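Local coordinates for suppressor protein MPT5 (PDB 5BZ1) that binds target mRNAs through their 3'-UTRs to regulate them after transcription, here with its Pumilio-repeat RNA-binding domain in complex with an RNA, at residues L192-I202 against I218-L228. Numbering follows the deposited sequence.
Sequences LQQIFKISVKI and IIQFLLDIKEL. With nucleotides of chain B.
Ile202 meets Ile218, Ile219 and Leu222 through both of its branches. Its CB points toward helix 218-223. From there Ile202 CG2, anti to the backbone N, runs to Ile219 CD1 (3.7 Å) and Leu222 CD1, while CG1 swings beside the backbone N (chi1 -78°) and carries Ile202 CD1 to Ile218 CG2 at 3.6 Å. Leu222 reaches out tip to tip, its CD1 touching both branches, so a beta-branched residue suits this place. With an alanine here, both branches beyond CB would be gone, which would probably leave Leu222 CD1 and Ile218 CG2 without their partner. Ser199 is small enough to lie close to Leu222, and its buried OG is hydrogen-bonded to Tyr231 OH. Farther on, Leu228 CD2 lies at the edge of the Phe196 ring, 3.5 Å from Phe196 CE1, and Leu228 CD1 meets Ile195 CG2. Both Leu192 methyls, CD1 and CD2, rest on Glu227 CB at 3.9 Å. On the RNA side, Gln220 NE2 donates an almost straight bond (177°, 2.9 Å) to O4 of U3 of chain B, base reading characteristic of PUF repeats. Segments 192-202 and 218-223 run 136° apart in the all-helical Pumilio array, helices 169-174 and 179-189 touching Ile218, helix 253-273 Ile219.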
# COMPACT_ATOMS: atom_id res chain seq x y z
N LEU A 192 -3.97 4.28 13.63
CA LEU A 192 -5.37 3.99 13.36
C LEU A 192 -6.11 5.25 12.90
O LEU A 192 -6.86 5.22 11.92
CB LEU A 192 -6.05 3.39 14.59
CG LEU A 192 -7.40 2.71 14.38
CD1 LEU A 192 -7.42 1.97 13.05
CD2 LEU A 192 -7.69 1.75 15.52
N GLN A 193 -5.86 6.36 13.59
CA GLN A 193 -6.51 7.63 13.26
C GLN A 193 -6.09 8.18 11.90
O GLN A 193 -6.86 8.87 11.23
CB GLN A 193 -6.29 8.66 14.37
CG GLN A 193 -7.20 8.43 15.59
CD GLN A 193 -6.91 9.37 16.74
OE1 GLN A 193 -5.78 9.82 16.93
NE2 GLN A 193 -7.94 9.68 17.51
N GLN A 194 -4.86 7.87 11.49
CA GLN A 194 -4.39 8.22 10.15
C GLN A 194 -5.07 7.36 9.08
O GLN A 194 -5.36 7.83 7.99
CB GLN A 194 -2.87 8.11 10.04
CG GLN A 194 -2.10 9.22 10.79
CD GLN A 194 -0.61 8.91 10.91
OE1 GLN A 194 -0.21 7.76 10.85
NE2 GLN A 194 0.20 9.95 11.09
N ILE A 195 -5.32 6.09 9.41
CA ILE A 195 -6.05 5.19 8.51
C ILE A 195 -7.47 5.71 8.29
O ILE A 195 -7.98 5.69 7.17
CB ILE A 195 -6.10 3.75 9.07
CG1 ILE A 195 -4.70 3.16 9.19
CG2 ILE A 195 -6.97 2.85 8.19
CD1 ILE A 195 -4.66 1.78 9.81
N PHE A 196 -8.11 6.16 9.37
CA PHE A 196 -9.46 6.71 9.32
C PHE A 196 -9.59 7.86 8.33
O PHE A 196 -10.49 7.87 7.50
CB PHE A 196 -9.90 7.19 10.71
CG PHE A 196 -10.31 6.09 11.64
CD1 PHE A 196 -10.52 4.80 11.17
CD2 PHE A 196 -10.51 6.35 12.99
CE1 PHE A 196 -10.91 3.79 12.03
CE2 PHE A 196 -10.90 5.34 13.85
CZ PHE A 196 -11.10 4.06 13.37
N LYS A 197 -8.68 8.84 8.45
CA LYS A 197 -8.71 10.01 7.58
C LYS A 197 -8.60 9.63 6.11
O LYS A 197 -9.27 10.22 5.25
CB LYS A 197 -7.59 10.99 7.97
CG LYS A 197 -7.91 11.83 9.20
CD LYS A 197 -6.65 12.40 9.84
CE LYS A 197 -5.88 13.30 8.90
NZ LYS A 197 -6.64 14.54 8.55
N ILE A 198 -7.77 8.63 5.82
CA ILE A 198 -7.59 8.15 4.45
C ILE A 198 -8.81 7.36 3.98
O ILE A 198 -9.24 7.49 2.83
CB ILE A 198 -6.32 7.29 4.33
CG1 ILE A 198 -5.09 8.12 4.73
CG2 ILE A 198 -6.15 6.75 2.93
CD1 ILE A 198 -3.78 7.36 4.67
N SER A 199 -9.37 6.56 4.87
CA SER A 199 -10.55 5.75 4.56
C SER A 199 -11.78 6.60 4.24
O SER A 199 -12.57 6.24 3.36
CB SER A 199 -10.86 4.81 5.72
OG SER A 199 -12.16 4.26 5.58
N VAL A 200 -11.94 7.71 4.94
CA VAL A 200 -13.01 8.66 4.65
C VAL A 200 -12.94 9.09 3.19
O VAL A 200 -13.95 9.11 2.49
CB VAL A 200 -12.95 9.89 5.58
CG1 VAL A 200 -13.85 11.00 5.05
CG2 VAL A 200 -13.36 9.51 7.00
N LYS A 201 -11.74 9.42 2.74
CA LYS A 201 -11.54 9.84 1.36
C LYS A 201 -11.73 8.68 0.37
O LYS A 201 -12.29 8.86 -0.72
CB LYS A 201 -10.16 10.48 1.20
CG LYS A 201 -10.19 11.87 0.57
CD LYS A 201 -11.04 12.84 1.38
CE LYS A 201 -11.27 14.14 0.61
NZ LYS A 201 -12.04 15.14 1.41
N ILE A 202 -11.27 7.49 0.76
CA ILE A 202 -11.44 6.29 -0.06
C ILE A 202 -12.92 5.97 -0.28
O ILE A 202 -13.34 5.66 -1.40
CB ILE A 202 -10.70 5.08 0.56
CG1 ILE A 202 -9.20 5.17 0.28
CG2 ILE A 202 -11.25 3.77 0.00
CD1 ILE A 202 -8.37 4.14 1.03
N ILE A 218 -6.64 -1.47 -3.31
CA ILE A 218 -6.73 -0.60 -2.14
C ILE A 218 -7.97 -0.92 -1.29
O ILE A 218 -7.89 -1.00 -0.06
CB ILE A 218 -6.72 0.88 -2.55
CG1 ILE A 218 -5.39 1.26 -3.20
CG2 ILE A 218 -6.98 1.77 -1.35
CD1 ILE A 218 -4.17 0.90 -2.35
N ILE A 219 -9.11 -1.10 -1.95
CA ILE A 219 -10.33 -1.48 -1.24
C ILE A 219 -10.12 -2.81 -0.52
O ILE A 219 -10.50 -2.96 0.65
CB ILE A 219 -11.54 -1.61 -2.18
CG1 ILE A 219 -11.69 -0.37 -3.07
CG2 ILE A 219 -12.81 -1.85 -1.37
CD1 ILE A 219 -11.72 0.93 -2.29
N GLN A 220 -9.53 -3.76 -1.23
CA GLN A 220 -9.25 -5.07 -0.65
C GLN A 220 -8.29 -4.97 0.54
O GLN A 220 -8.43 -5.71 1.51
CB GLN A 220 -8.68 -6.01 -1.73
CG GLN A 220 -9.68 -6.40 -2.81
CD GLN A 220 -9.13 -7.47 -3.74
OE1 GLN A 220 -8.98 -8.63 -3.36
NE2 GLN A 220 -8.84 -7.08 -4.98
N PHE A 221 -7.33 -4.06 0.47
CA PHE A 221 -6.39 -3.87 1.56
C PHE A 221 -7.10 -3.38 2.83
O PHE A 221 -6.81 -3.85 3.93
CB PHE A 221 -5.27 -2.90 1.18
CG PHE A 221 -4.09 -2.94 2.11
CD1 PHE A 221 -3.02 -3.80 1.86
CD2 PHE A 221 -4.05 -2.15 3.25
CE1 PHE A 221 -1.94 -3.85 2.73
CE2 PHE A 221 -2.97 -2.19 4.12
CZ PHE A 221 -1.91 -3.05 3.86
N LEU A 222 -8.03 -2.44 2.66
CA LEU A 222 -8.84 -1.96 3.78
C LEU A 222 -9.63 -3.09 4.42
O LEU A 222 -9.76 -3.15 5.64
CB LEU A 222 -9.81 -0.87 3.32
CG LEU A 222 -9.27 0.54 3.05
CD1 LEU A 222 -10.42 1.53 2.94
CD2 LEU A 222 -8.30 0.96 4.13
N LEU A 223 -10.14 -4.00 3.59
CA LEU A 223 -10.98 -5.09 4.07
C LEU A 223 -10.20 -6.09 4.93
O LEU A 223 -10.80 -6.92 5.63
CB LEU A 223 -11.66 -5.80 2.89
CG LEU A 223 -12.81 -5.04 2.22
CD1 LEU A 223 -13.28 -5.73 0.95
CD2 LEU A 223 -13.96 -4.87 3.19
N ASP A 224 -8.87 -6.01 4.89
CA ASP A 224 -8.02 -6.87 5.71
C ASP A 224 -7.63 -6.22 7.04
O ASP A 224 -7.02 -6.86 7.90
CB ASP A 224 -6.76 -7.27 4.93
CG ASP A 224 -6.98 -8.47 4.03
OD1 ASP A 224 -7.84 -9.31 4.36
OD2 ASP A 224 -6.30 -8.57 2.99
N ILE A 225 -7.98 -4.94 7.21
CA ILE A 225 -7.72 -4.25 8.46
C ILE A 225 -8.89 -4.43 9.43
O ILE A 225 -9.93 -3.78 9.30
CB ILE A 225 -7.44 -2.75 8.24
CG1 ILE A 225 -6.34 -2.57 7.20
CG2 ILE A 225 -7.06 -2.08 9.55
CD1 ILE A 225 -6.04 -1.12 6.87
N LYS A 226 -8.70 -5.32 10.41
CA LYS A 226 -9.76 -5.72 11.34
C LYS A 226 -10.33 -4.56 12.16
O LYS A 226 -11.52 -4.54 12.46
CB LYS A 226 -9.26 -6.83 12.26
CG LYS A 226 -8.75 -8.06 11.52
CD LYS A 226 -8.15 -9.08 12.48
CE LYS A 226 -7.72 -10.34 11.73
NZ LYS A 226 -7.43 -11.48 12.66
N GLU A 227 -9.48 -3.61 12.52
CA GLU A 227 -9.91 -2.47 13.33
C GLU A 227 -10.90 -1.56 12.59
O GLU A 227 -11.49 -0.67 13.19
CB GLU A 227 -8.70 -1.65 13.79
CG GLU A 227 -7.74 -2.41 14.72
CD GLU A 227 -6.81 -3.36 13.98
OE1 GLU A 227 -6.89 -3.44 12.74
OE2 GLU A 227 -5.99 -4.02 14.65
N LEU A 228 -11.08 -1.80 11.29
CA LEU A 228 -12.00 -1.01 10.48
C LEU A 228 -13.38 -1.68 10.35
O LEU A 228 -14.33 -1.05 9.89
CB LEU A 228 -11.43 -0.77 9.08
CG LEU A 228 -10.10 -0.04 8.95
CD1 LEU A 228 -9.79 0.28 7.50
CD2 LEU A 228 -10.10 1.23 9.78
P U B 3 -6.32 -12.56 -15.76
OP1 U B 3 -5.60 -11.80 -16.81
OP2 U B 3 -5.78 -13.89 -15.35
O5' U B 3 -6.47 -11.65 -14.46
C5' U B 3 -5.33 -11.20 -13.74
C4' U B 3 -5.35 -9.71 -13.57
O4' U B 3 -6.57 -9.29 -12.89
C3' U B 3 -4.24 -9.11 -12.73
O3' U B 3 -3.04 -8.98 -13.47
C2' U B 3 -4.83 -7.78 -12.29
O2' U B 3 -4.71 -6.80 -13.32
C1' U B 3 -6.32 -8.13 -12.13
N1 U B 3 -6.69 -8.39 -10.72
C2 U B 3 -7.01 -7.29 -9.94
O2 U B 3 -6.99 -6.14 -10.36
N3 U B 3 -7.35 -7.57 -8.64
C4 U B 3 -7.39 -8.82 -8.05
O4 U B 3 -7.71 -8.91 -6.86
C5 U B 3 -7.05 -9.90 -8.92
C6 U B 3 -6.72 -9.67 -10.20